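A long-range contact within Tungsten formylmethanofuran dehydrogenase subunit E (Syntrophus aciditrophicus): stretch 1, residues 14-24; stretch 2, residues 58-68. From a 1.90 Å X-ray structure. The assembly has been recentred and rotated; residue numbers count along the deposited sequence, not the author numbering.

Stretch 1 (14-24) EYVEKITAFHG
Stretch 2 (58-68) TCLPDAVQLLT

How do the two stretches meet? Residues 14-23 are helical, continuing a helix begun earlier, and 60-67 form a second helix with C59 at its N-cap. The axes approach to 10.6 Å, their N-to-C directions 114° apart, so the helices cross steeply rather than running side by side. CA of I19 lies 7.2 Å from CA of L66, and CA of H23 lies 6.8 Å from CA of D62: stretch 1 ascends as stretch 2 descends.

What does the first part of stretch 1 contribute? Y15 leaves its backbone sideways, but with chi1 t (175°) and chi2 68° its ring reaches stretch 2: CE1 of Y15 is 3.8 Å from CD1 of L67 (chi1 m, chi2 t), and OH of Y15 is 3.7 Å from CB of A63. One turn on, the CA-to-CB bond of K18 (chi1 m) points toward stretch 2, with CB of K18 4.1 Å from CD2 of L66, and K18 O sits 3.8 Å from CD2 of L66. I19 (chi1 p, chi2 t) leaves the helix sideways and the end of its side chain leads away from stretch 2. L66 has chi1 -92° and chi2 t.

How does F22 fit against the second helix? Its CB points toward stretch 2, with chi1 t and chi2 57°, and CD2 of F22 lies 3.7 Å from CG of L66. At the ring edge, CZ of F22 is 4.0 Å from NE2 of Q65 (chi1 m, chi2 t, chi3 118°). That amide makes a weak hydrogen bond, NE2 of Q65 to OD1 of D62, 3.2 Å.

What polar link joins the helices? H23, chi1 t and chi2 83°, donates from ND1 to OD2 of D62 (chi1 m, chi2 -7°) at 2.7 Å and 167°; this short, nearly linear bond places the carboxylate oxygen near the imidazole plane. C59 SG (chi1 m) lies 4.7 Å from the H23 ring centroid, obliquely. The helix runs to H23; G24, with phi 102° and psi -18°, is the first residue to leave it.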

# COMPACT_ATOMS: atom_id res chain seq x y z
N GLU A 14 11.86 5.24 -18.80
CA GLU A 14 10.40 5.07 -18.67
C GLU A 14 10.02 4.72 -17.23
O GLU A 14 9.00 5.20 -16.70
CB GLU A 14 9.90 3.96 -19.60
CG GLU A 14 9.65 4.40 -21.06
CD GLU A 14 9.82 3.28 -22.07
OE1 GLU A 14 9.44 2.12 -21.80
OE2 GLU A 14 10.35 3.57 -23.17
N TYR A 15 10.84 3.89 -16.59
CA TYR A 15 10.56 3.45 -15.23
C TYR A 15 10.75 4.62 -14.25
O TYR A 15 9.89 4.82 -13.38
CB TYR A 15 11.39 2.21 -14.83
CG TYR A 15 11.19 1.84 -13.37
CD1 TYR A 15 9.94 1.34 -12.91
CD2 TYR A 15 12.20 2.04 -12.43
CE1 TYR A 15 9.76 1.02 -11.56
CE2 TYR A 15 12.02 1.73 -11.10
CZ TYR A 15 10.80 1.23 -10.66
OH TYR A 15 10.63 0.92 -9.31
N VAL A 16 11.83 5.39 -14.41
CA VAL A 16 12.06 6.60 -13.60
C VAL A 16 10.85 7.54 -13.72
O VAL A 16 10.34 8.02 -12.71
CB VAL A 16 13.38 7.33 -13.97
CG1 VAL A 16 13.46 8.71 -13.31
CG2 VAL A 16 14.60 6.46 -13.60
N GLU A 17 10.39 7.77 -14.96
CA GLU A 17 9.19 8.59 -15.22
C GLU A 17 7.96 8.09 -14.45
O GLU A 17 7.33 8.85 -13.72
N LYS A 18 7.63 6.81 -14.65
CA LYS A 18 6.49 6.19 -13.96
C LYS A 18 6.60 6.30 -12.44
O LYS A 18 5.62 6.64 -11.76
CB LYS A 18 6.31 4.72 -14.39
CG LYS A 18 5.93 4.57 -15.87
N ILE A 19 7.78 6.06 -11.89
CA ILE A 19 7.90 6.08 -10.43
C ILE A 19 7.90 7.48 -9.82
O ILE A 19 7.32 7.65 -8.74
CB ILE A 19 9.05 5.19 -9.87
CG1 ILE A 19 10.43 5.73 -10.13
CG2 ILE A 19 9.04 3.81 -10.50
CD1 ILE A 19 11.47 4.70 -9.91
N THR A 20 8.48 8.49 -10.47
CA THR A 20 8.35 9.88 -9.99
C THR A 20 6.86 10.33 -9.98
O THR A 20 6.40 11.00 -9.05
CB THR A 20 9.19 10.89 -10.85
OG1 THR A 20 10.52 10.40 -10.99
CG2 THR A 20 9.23 12.28 -10.22
N ALA A 21 6.13 9.97 -11.04
CA ALA A 21 4.70 10.23 -11.16
C ALA A 21 3.90 9.65 -10.00
O ALA A 21 3.00 10.30 -9.48
CB ALA A 21 4.18 9.65 -12.46
N PHE A 22 4.20 8.41 -9.64
CA PHE A 22 3.41 7.67 -8.64
C PHE A 22 3.86 7.96 -7.20
O PHE A 22 3.03 8.29 -6.33
CB PHE A 22 3.49 6.18 -8.93
CG PHE A 22 2.69 5.34 -7.98
CD1 PHE A 22 1.33 5.56 -7.83
CD2 PHE A 22 3.30 4.34 -7.23
CE1 PHE A 22 0.59 4.78 -6.92
CE2 PHE A 22 2.58 3.57 -6.35
CZ PHE A 22 1.21 3.79 -6.21
N HIS A 23 5.16 7.87 -6.98
CA HIS A 23 5.78 7.96 -5.66
C HIS A 23 6.07 9.43 -5.29
O HIS A 23 6.16 9.76 -4.12
CB HIS A 23 7.07 7.11 -5.70
CG HIS A 23 7.81 7.01 -4.40
ND1 HIS A 23 7.47 6.12 -3.42
CD2 HIS A 23 8.88 7.70 -3.92
CE1 HIS A 23 8.28 6.26 -2.39
NE2 HIS A 23 9.15 7.20 -2.67
N GLY A 24 6.23 10.30 -6.28
CA GLY A 24 6.54 11.72 -6.01
C GLY A 24 7.98 12.21 -6.18
O GLY A 24 8.22 13.41 -6.29
N THR A 58 9.09 1.18 3.42
CA THR A 58 9.71 2.30 2.74
C THR A 58 10.03 1.97 1.29
O THR A 58 10.84 1.11 1.03
CB THR A 58 10.99 2.70 3.49
OG1 THR A 58 10.72 2.72 4.90
CG2 THR A 58 11.49 4.05 3.03
N CYS A 59 9.41 2.67 0.35
CA CYS A 59 9.77 2.67 -1.07
C CYS A 59 9.45 1.40 -1.82
O CYS A 59 8.83 1.42 -2.88
CB CYS A 59 11.28 2.98 -1.27
SG CYS A 59 11.70 4.67 -0.94
N LEU A 60 9.93 0.29 -1.29
CA LEU A 60 9.83 -0.97 -1.97
C LEU A 60 8.40 -1.33 -2.32
O LEU A 60 8.17 -1.87 -3.40
CB LEU A 60 10.49 -2.06 -1.14
CG LEU A 60 11.23 -3.22 -1.80
CD1 LEU A 60 11.84 -2.90 -3.12
CD2 LEU A 60 12.29 -3.75 -0.85
N PRO A 61 7.40 -1.06 -1.42
CA PRO A 61 6.05 -1.34 -1.91
C PRO A 61 5.63 -0.70 -3.23
O PRO A 61 4.89 -1.31 -3.98
CB PRO A 61 5.17 -0.83 -0.78
CG PRO A 61 5.99 -1.01 0.45
CD PRO A 61 7.37 -0.63 0.01
N ASP A 62 6.07 0.54 -3.50
CA ASP A 62 5.69 1.23 -4.74
C ASP A 62 6.32 0.64 -5.97
O ASP A 62 5.73 0.73 -7.04
CB ASP A 62 5.98 2.72 -4.64
CG ASP A 62 5.01 3.42 -3.69
OD1 ASP A 62 4.03 2.80 -3.21
OD2 ASP A 62 5.20 4.62 -3.44
N ALA A 63 7.50 0.02 -5.84
CA ALA A 63 8.13 -0.71 -6.96
C ALA A 63 7.25 -1.89 -7.37
O ALA A 63 6.94 -2.08 -8.55
CB ALA A 63 9.51 -1.22 -6.54
N VAL A 64 6.82 -2.65 -6.37
CA VAL A 64 5.88 -3.75 -6.57
C VAL A 64 4.56 -3.23 -7.17
O VAL A 64 4.16 -3.65 -8.24
CB VAL A 64 5.66 -4.58 -5.25
CG1 VAL A 64 4.57 -5.68 -5.44
CG2 VAL A 64 6.96 -5.22 -4.80
N GLN A 65 3.91 -2.27 -6.54
CA GLN A 65 2.64 -1.74 -7.06
C GLN A 65 2.72 -1.22 -8.45
O GLN A 65 1.79 -1.45 -9.26
CB GLN A 65 2.10 -0.70 -6.13
CG GLN A 65 1.74 -1.30 -4.83
CD GLN A 65 1.00 -0.37 -3.96
OE1 GLN A 65 -0.14 -0.63 -3.60
NE2 GLN A 65 1.63 0.74 -3.58
N LEU A 66 3.82 -0.55 -8.78
CA LEU A 66 4.01 -0.01 -10.13
C LEU A 66 4.29 -1.04 -11.21
O LEU A 66 4.03 -0.79 -12.38
CB LEU A 66 5.19 0.97 -10.17
CG LEU A 66 4.98 2.47 -9.94
CD1 LEU A 66 6.33 3.15 -9.58
CD2 LEU A 66 4.35 3.08 -11.17
N LEU A 67 4.88 -2.16 -10.85
CA LEU A 67 5.41 -3.12 -11.82
C LEU A 67 4.66 -4.45 -11.95
O LEU A 67 4.87 -5.20 -12.92
CB LEU A 67 6.87 -3.44 -11.46
CG LEU A 67 7.92 -2.34 -11.63
CD1 LEU A 67 9.29 -2.71 -11.06
CD2 LEU A 67 8.01 -1.99 -13.12
N THR A 68 3.87 -4.79 -10.92
CA THR A 68 3.23 -6.09 -10.81
C THR A 68 1.74 -5.84 -10.62
O THR A 68 1.34 -4.71 -10.39
CB THR A 68 3.74 -6.87 -9.58
OG1 THR A 68 3.24 -6.25 -8.41
CG2 THR A 68 5.29 -6.91 -9.45